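Local coordinates for putative lipoprotein GNA1162 (Neisseria meningitidis, PDB 4HRV) that is of unknown function, though as a predicted lipoprotein of a family related to the TolB N-terminal domain it probably works at the cell envelope, at residues B[14-26]-B[59-71]. The protein carries 3 engineered substitutions. Residues are numbered along the deposited sequence; the frame is centred on the assembly and turned at random.
Sequences ASILVVPPLNESP and FKQNGMTNAADIH. Engineered in segment 59-71: Met64 (natural residue Leu).
The imidazole of His71, on helix 67-72, packs against Leu22 and Pro20 at the proline-rich break in strand 15-23. Its CB points toward the strand, and with CG anti to the carbonyl carbon the ring is directed at the break. CG and ND1 both lie beneath Leu22 CG, which sits over the middle of one face in a CH-pi contact, 3.8 Å from the ring centroid. CE1 meets Leu22 CB, while Val19 CG2 approaches CD2 and NE2 obliquely. At the end, NE2 donates to Pro20 O at 2.7 Å. The oxygen lies almost in the ring plane, but the N-H...O angle is a bent 145° and the donor is tilted 23° from the carbonyl plane. Histidine suits this place because one flat group offers both a face for leucine and an edge N-H for a carbonyl; Pro20 and Pro21 themselves lack the N-H groups that regular strand pairing would use. In the mixed sheet, 15-23 lies between 48-49 and 86-99, parallel to both; helices 52-61, 67-72 and 75-82 belong to the crossover from 48-49 to 86-99, whose Tyr89 also meets the His71 ring. One turn earlier on the helix, Ala67 presents only a methyl, so the backbone can come close: CB is 3.5 Å from Pro21 O. Leu22 CD2 rests over the first turn, 3.6 Å from Ala68 N. Branched Ile70 fills two places, CG2 lying 3.7 Å from Val19 CB while CD1 meets Pro20 CG at 3.9 Å and covers the rim of one Phe59 face. Valine's fork suits its site, CG1 serving Ile70 and Phe59, CG2 His71. Phe59, near the Schellman end of helix 52-61, is long enough to bring CZ to Val19 CG1 and CE2 to the compact Pro20 ring at CD, both at 4.1 Å.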
ATOM      1  N   ALA B  14      21.853   8.343   4.386  1.00 67.70           N
ATOM      2  CA  ALA B  14      21.208   9.592   3.989  1.00 58.12           C
ATOM      3  C   ALA B  14      20.888   9.605   2.494  1.00 49.04           C
ATOM      4  O   ALA B  14      19.736   9.834   2.111  1.00 50.71           O
ATOM      5  CB  ALA B  14      22.054  10.810   4.391  1.00 52.50           C
ATOM      6  N   SER B  15      21.889   9.341   1.657  1.00 43.55           N
ATOM      7  CA  SER B  15      21.687   9.366   0.203  1.00 40.62           C
ATOM      8  C   SER B  15      21.382   7.992  -0.405  1.00 39.58           C
ATOM      9  O   SER B  15      22.099   7.022  -0.188  1.00 37.33           O
ATOM     10  CB  SER B  15      22.878  10.007  -0.515  1.00 37.91           C
ATOM     11  OG  SER B  15      24.017   9.175  -0.501  1.00 41.06           O
ATOM     12  N   ILE B  16      20.319   7.932  -1.191  1.00 37.15           N
ATOM     13  CA  ILE B  16      19.857   6.668  -1.732  1.00 34.47           C
ATOM     14  C   ILE B  16      19.769   6.710  -3.243  1.00 35.82           C
ATOM     15  O   ILE B  16      19.057   7.546  -3.808  1.00 35.22           O
ATOM     16  CB  ILE B  16      18.476   6.319  -1.195  1.00 32.17           C
ATOM     17  CG1 ILE B  16      18.533   6.084   0.315  1.00 34.59           C
ATOM     18  CG2 ILE B  16      17.909   5.100  -1.907  1.00 29.45           C
ATOM     19  CD1 ILE B  16      17.162   5.738   0.904  1.00 36.32           C
ATOM     20  N   LEU B  17      20.490   5.788  -3.875  1.00 32.70           N
ATOM     21  CA  LEU B  17      20.375   5.538  -5.304  1.00 33.32           C
ATOM     22  C   LEU B  17      19.268   4.514  -5.560  1.00 33.13           C
ATOM     23  O   LEU B  17      19.337   3.369  -5.102  1.00 29.74           O
ATOM     24  CB  LEU B  17      21.708   5.009  -5.862  1.00 32.75           C
ATOM     25  CG  LEU B  17      21.737   4.660  -7.352  1.00 35.64           C
ATOM     26  CD1 LEU B  17      21.512   5.908  -8.182  1.00 37.21           C
ATOM     27  CD2 LEU B  17      23.061   3.981  -7.755  1.00 32.52           C
ATOM     28  N   VAL B  18      18.230   4.933  -6.271  1.00 28.69           N
ATOM     29  CA  VAL B  18      17.232   3.991  -6.741  1.00 26.41           C
ATOM     30  C   VAL B  18      17.546   3.615  -8.173  1.00 28.70           C
ATOM     31  O   VAL B  18      17.540   4.460  -9.075  1.00 28.21           O
ATOM     32  CB  VAL B  18      15.799   4.545  -6.630  1.00 26.43           C
ATOM     33  CG1 VAL B  18      14.797   3.421  -6.878  1.00 25.82           C
ATOM     34  CG2 VAL B  18      15.594   5.169  -5.241  1.00 26.59           C
ATOM     35  N   VAL B  19      17.856   2.340  -8.382  1.00 32.16           N
ATOM     36  CA  VAL B  19      18.164   1.873  -9.722  1.00 30.88           C
ATOM     37  C   VAL B  19      16.863   1.471 -10.410  1.00 30.22           C
ATOM     38  O   VAL B  19      15.870   1.192  -9.744  1.00 30.04           O
ATOM     39  CB  VAL B  19      19.150   0.687  -9.727  1.00 29.80           C
ATOM     40  CG1 VAL B  19      20.527   1.116  -9.176  1.00 27.86           C
ATOM     41  CG2 VAL B  19      18.578  -0.480  -8.971  1.00 26.97           C
ATOM     42  N   PRO B  20      16.859   1.474 -11.750  1.00 33.38           N
ATOM     43  CA  PRO B  20      15.681   1.035 -12.502  1.00 35.37           C
ATOM     44  C   PRO B  20      15.188  -0.299 -11.974  1.00 35.38           C
ATOM     45  O   PRO B  20      15.968  -1.245 -11.866  1.00 32.70           O
ATOM     46  CB  PRO B  20      16.216   0.880 -13.923  1.00 38.66           C
ATOM     47  CG  PRO B  20      17.297   1.890 -14.017  1.00 36.32           C
ATOM     48  CD  PRO B  20      17.925   1.974 -12.632  1.00 33.84           C
ATOM     49  N   PRO B  21      13.896  -0.382 -11.629  1.00 31.05           N
ATOM     50  CA  PRO B  21      13.395  -1.629 -11.053  1.00 33.67           C
ATOM     51  C   PRO B  21      13.404  -2.789 -12.039  1.00 30.64           C
ATOM     52  O   PRO B  21      13.230  -2.591 -13.238  1.00 35.76           O
ATOM     53  CB  PRO B  21      11.957  -1.268 -10.637  1.00 38.93           C
ATOM     54  CG  PRO B  21      12.009   0.224 -10.402  1.00 41.19           C
ATOM     55  CD  PRO B  21      12.920   0.716 -11.505  1.00 37.41           C
ATOM     56  N   LEU B  22      13.630  -3.990 -11.520  1.00 30.15           N
ATOM     57  CA  LEU B  22      13.586  -5.204 -12.314  1.00 35.13           C
ATOM     58  C   LEU B  22      12.135  -5.581 -12.548  1.00 35.76           C
ATOM     59  O   LEU B  22      11.301  -5.494 -11.641  1.00 36.86           O
ATOM     60  CB  LEU B  22      14.251  -6.349 -11.561  1.00 39.45           C
ATOM     61  CG  LEU B  22      15.619  -6.865 -11.973  1.00 48.73           C
ATOM     62  CD1 LEU B  22      15.826  -8.219 -11.309  1.00 50.43           C
ATOM     63  CD2 LEU B  22      15.743  -6.958 -13.501  1.00 47.25           C
ATOM     64  N   ASN B  23      11.826  -6.012 -13.761  1.00 37.48           N
ATOM     65  CA  ASN B  23      10.477  -6.464 -14.063  1.00 41.26           C
ATOM     66  C   ASN B  23      10.482  -7.975 -14.211  1.00 44.69           C
ATOM     67  O   ASN B  23      11.046  -8.505 -15.164  1.00 47.36           O
ATOM     68  CB  ASN B  23       9.971  -5.802 -15.348  1.00 44.19           C
ATOM     69  CG  ASN B  23       8.478  -6.026 -15.587  1.00 46.94           C
ATOM     70  OD1 ASN B  23       7.811  -6.767 -14.859  1.00 46.95           O
ATOM     71  ND2 ASN B  23       7.953  -5.383 -16.622  1.00 48.12           N
ATOM     72  N   GLU B  24       9.875  -8.669 -13.255  1.00 45.66           N
ATOM     73  CA  GLU B  24       9.774 -10.119 -13.331  1.00 51.39           C
ATOM     74  C   GLU B  24       8.340 -10.560 -13.570  1.00 57.18           C
ATOM     75  O   GLU B  24       7.931 -11.636 -13.139  1.00 62.46           O
ATOM     76  CB  GLU B  24      10.344 -10.769 -12.074  1.00 52.39           C
ATOM     77  CG  GLU B  24      11.772 -10.366 -11.816  1.00 53.73           C
ATOM     78  CD  GLU B  24      12.530 -11.353 -10.954  1.00 56.97           C
ATOM     79  OE1 GLU B  24      11.883 -12.075 -10.167  1.00 58.79           O
ATOM     80  OE2 GLU B  24      13.781 -11.403 -11.069  1.00 56.46           O
ATOM     81  N   SER B  25       7.580  -9.712 -14.258  1.00 56.83           N
ATOM     82  CA  SER B  25       6.219 -10.048 -14.660  1.00 54.25           C
ATOM     83  C   SER B  25       6.125 -10.132 -16.181  1.00 56.25           C
ATOM     84  O   SER B  25       6.944  -9.556 -16.889  1.00 54.50           O
ATOM     85  CB  SER B  25       5.240  -8.990 -14.162  1.00 52.37           C
ATOM     86  OG  SER B  25       5.239  -7.870 -15.026  1.00 51.26           O
ATOM     87  N   PRO B  26       5.103 -10.837 -16.687  1.00 62.70           N
ATOM     88  CA  PRO B  26       4.878 -10.961 -18.130  1.00 66.24           C
ATOM     89  C   PRO B  26       4.559  -9.622 -18.794  1.00 67.06           C
ATOM     90  O   PRO B  26       4.746  -9.493 -20.009  1.00 67.58           O
ATOM     91  CB  PRO B  26       3.666 -11.895 -18.216  1.00 66.18           C
ATOM     92  CG  PRO B  26       2.988 -11.779 -16.890  1.00 65.78           C
ATOM     93  CD  PRO B  26       4.105 -11.583 -15.905  1.00 62.77           C
ATOM     94  N   PHE B  59      23.433   6.000 -16.354  1.00 31.90           N
ATOM     95  CA  PHE B  59      23.592   4.609 -16.763  1.00 35.54           C
ATOM     96  C   PHE B  59      23.747   4.500 -18.276  1.00 37.97           C
ATOM     97  O   PHE B  59      24.573   3.741 -18.766  1.00 40.60           O
ATOM     98  CB  PHE B  59      22.436   3.746 -16.270  1.00 35.92           C
ATOM     99  CG  PHE B  59      22.557   3.362 -14.827  1.00 35.14           C
ATOM    100  CD1 PHE B  59      23.599   2.544 -14.406  1.00 34.30           C
ATOM    101  CD2 PHE B  59      21.655   3.833 -13.893  1.00 33.01           C
ATOM    102  CE1 PHE B  59      23.727   2.190 -13.079  1.00 30.97           C
ATOM    103  CE2 PHE B  59      21.777   3.485 -12.563  1.00 36.28           C
ATOM    104  CZ  PHE B  59      22.827   2.665 -12.153  1.00 34.04           C
ATOM    105  N   LYS B  60      22.954   5.269 -19.010  1.00 39.57           N
ATOM    106  CA  LYS B  60      23.035   5.245 -20.463  1.00 42.23           C
ATOM    107  C   LYS B  60      24.437   5.640 -20.919  1.00 45.62           C
ATOM    108  O   LYS B  60      25.022   4.993 -21.783  1.00 44.43           O
ATOM    109  CB  LYS B  60      21.978   6.154 -21.100  1.00 42.49           C
ATOM    110  CG  LYS B  60      22.204   6.392 -22.590  1.00 50.85           C
ATOM    111  CD  LYS B  60      21.050   7.146 -23.236  1.00 58.23           C
ATOM    112  CE  LYS B  60      21.178   7.146 -24.762  1.00 62.02           C
ATOM    113  NZ  LYS B  60      19.979   7.710 -25.453  1.00 63.63           N
ATOM    114  N   GLN B  61      24.984   6.694 -20.325  1.00 46.41           N
ATOM    115  CA  GLN B  61      26.313   7.141 -20.699  1.00 50.43           C
ATOM    116  C   GLN B  61      27.363   6.099 -20.338  1.00 52.56           C
ATOM    117  O   GLN B  61      28.415   6.025 -20.966  1.00 55.45           O
ATOM    118  CB  GLN B  61      26.635   8.483 -20.045  1.00 53.09           C
ATOM    119  CG  GLN B  61      25.743   9.605 -20.527  1.00 56.47           C
ATOM    120  CD  GLN B  61      26.228  10.959 -20.073  1.00 61.47           C
ATOM    121  OE1 GLN B  61      27.035  11.060 -19.150  1.00 62.84           O
ATOM    122  NE2 GLN B  61      25.747  12.013 -20.725  1.00 63.17           N
ATOM    123  N   ASN B  62      27.072   5.291 -19.325  1.00 51.88           N
ATOM    124  CA  ASN B  62      27.990   4.230 -18.929  1.00 50.86           C
ATOM    125  C   ASN B  62      27.695   2.914 -19.631  1.00 51.24           C
ATOM    126  O   ASN B  62      28.118   1.856 -19.174  1.00 54.19           O
ATOM    127  CB  ASN B  62      27.987   4.028 -17.413  1.00 49.50           C
ATOM    128  CG  ASN B  62      28.774   5.100 -16.681  1.00 50.75           C
ATOM    129  OD1 ASN B  62      29.993   4.987 -16.509  1.00 54.25           O
ATOM    130  ND2 ASN B  62      28.088   6.150 -16.252  1.00 44.30           N
ATOM    131  N   GLY B  63      26.969   2.983 -20.743  1.00 49.18           N
ATOM    132  CA  GLY B  63      26.690   1.805 -21.539  1.00 49.55           C
ATOM    133  C   GLY B  63      25.562   0.905 -21.051  1.00 53.36           C
ATOM    134  O   GLY B  63      25.320  -0.140 -21.644  1.00 55.86           O
HETATM  135  N   MSE B  64      24.857   1.291 -19.989  1.00 52.13           N
HETATM  136  CA  MSE B  64      23.817   0.414 -19.438  1.00 56.21           C
HETATM  137  C   MSE B  64      22.404   0.986 -19.489  1.00 53.51           C
HETATM  138  O   MSE B  64      22.171   2.134 -19.118  1.00 55.03           O
HETATM  139  CB  MSE B  64      24.135   0.024 -17.992  1.00 59.48           C
HETATM  140  CG  MSE B  64      25.255  -0.987 -17.847  1.00 61.28           C
HETATM  141 SE   MSE B  64      25.227  -1.898 -16.111  1.00 68.29          SE
HETATM  142  CE  MSE B  64      26.861  -2.958 -16.341  1.00 73.12           C
ATOM    143  N   THR B  65      21.455   0.173 -19.926  1.00 51.28           N
ATOM    144  CA  THR B  65      20.055   0.588 -19.894  1.00 51.94           C
ATOM    145  C   THR B  65      19.137  -0.515 -19.369  1.00 49.94           C
ATOM    146  O   THR B  65      18.071  -0.237 -18.835  1.00 54.02           O
ATOM    147  CB  THR B  65      19.564   1.062 -21.274  1.00 53.50           C
ATOM    148  OG1 THR B  65      19.870   0.067 -22.259  1.00 55.11           O
ATOM    149  CG2 THR B  65      20.242   2.376 -21.652  1.00 54.80           C
ATOM    150  N   ASN B  66      19.576  -1.760 -19.512  1.00 44.30           N
ATOM    151  CA  ASN B  66      18.803  -2.914 -19.085  1.00 40.84           C
ATOM    152  C   ASN B  66      18.835  -3.076 -17.573  1.00 36.76           C
ATOM    153  O   ASN B  66      19.900  -3.066 -16.954  1.00 36.20           O
ATOM    154  CB  ASN B  66      19.341  -4.176 -19.762  1.00 43.79           C
ATOM    155  CG  ASN B  66      18.559  -5.412 -19.389  1.00 45.32           C
ATOM    156  OD1 ASN B  66      17.540  -5.710 -19.992  1.00 48.97           O
ATOM    157  ND2 ASN B  66      19.034  -6.136 -18.389  1.00 47.48           N
ATOM    158  N   ALA B  67      17.664  -3.220 -16.972  1.00 37.42           N
ATOM    159  CA  ALA B  67      17.585  -3.271 -15.522  1.00 34.58           C
ATOM    160  C   ALA B  67      18.320  -4.480 -14.944  1.00 31.77           C
ATOM    161  O   ALA B  67      18.930  -4.384 -13.892  1.00 28.79           O
ATOM    162  CB  ALA B  67      16.137  -3.254 -15.068  1.00 32.01           C
ATOM    163  N   ALA B  68      18.264  -5.618 -15.630  1.00 33.92           N
ATOM    164  CA  ALA B  68      18.928  -6.813 -15.123  1.00 37.34           C
ATOM    165  C   ALA B  68      20.441  -6.610 -15.088  1.00 36.52           C
ATOM    166  O   ALA B  68      21.118  -7.098 -14.195  1.00 40.86           O
ATOM    167  CB  ALA B  68      18.573  -8.030 -15.962  1.00 40.82           C
ATOM    168  N   ASP B  69      20.976  -5.903 -16.069  1.00 37.16           N
ATOM    169  CA  ASP B  69      22.401  -5.602 -16.051  1.00 34.89           C
ATOM    170  C   ASP B  69      22.691  -4.761 -14.804  1.00 38.37           C
ATOM    171  O   ASP B  69      23.648  -5.015 -14.069  1.00 35.94           O
ATOM    172  CB  ASP B  69      22.827  -4.823 -17.299  1.00 40.61           C
ATOM    173  CG  ASP B  69      22.901  -5.691 -18.546  1.00 47.53           C
ATOM    174  OD1 ASP B  69      23.212  -6.896 -18.427  1.00 44.13           O
ATOM    175  OD2 ASP B  69      22.641  -5.157 -19.646  1.00 51.01           O
ATOM    176  N   ILE B  70      21.852  -3.759 -14.568  1.00 36.25           N
ATOM    177  CA  ILE B  70      22.119  -2.798 -13.491  1.00 32.61           C
ATOM    178  C   ILE B  70      22.080  -3.448 -12.108  1.00 29.79           C
ATOM    179  O   ILE B  70      22.992  -3.251 -11.295  1.00 35.73           O
ATOM    180  CB  ILE B  70      21.214  -1.560 -13.598  1.00 30.53           C
ATOM    181  CG1 ILE B  70      21.569  -0.788 -14.876  1.00 35.11           C
ATOM    182  CG2 ILE B  70      21.369  -0.660 -12.367  1.00 26.15           C
ATOM    183  CD1 ILE B  70      20.546   0.225 -15.313  1.00 35.26           C
ATOM    184  N   HIS B  71      21.054  -4.253 -11.862  1.00 30.01           N
ATOM    185  CA  HIS B  71      20.906  -4.958 -10.595  1.00 32.20           C
ATOM    186  C   HIS B  71      22.027  -5.953 -10.337  1.00 38.02           C
ATOM    187  O   HIS B  71      22.167  -6.454  -9.220  1.00 36.50           O
ATOM    188  CB  HIS B  71      19.574  -5.694 -10.544  1.00 34.20           C
ATOM    189  CG  HIS B  71      18.400  -4.805 -10.307  1.00 32.49           C
ATOM    190  ND1 HIS B  71      17.518  -5.008  -9.269  1.00 31.74           N
ATOM    191  CD2 HIS B  71      17.954  -3.713 -10.973  1.00 35.60           C
ATOM    192  CE1 HIS B  71      16.571  -4.087  -9.308  1.00 30.74           C
ATOM    193  NE2 HIS B  71      16.815  -3.285 -10.330  1.00 30.88           N
TER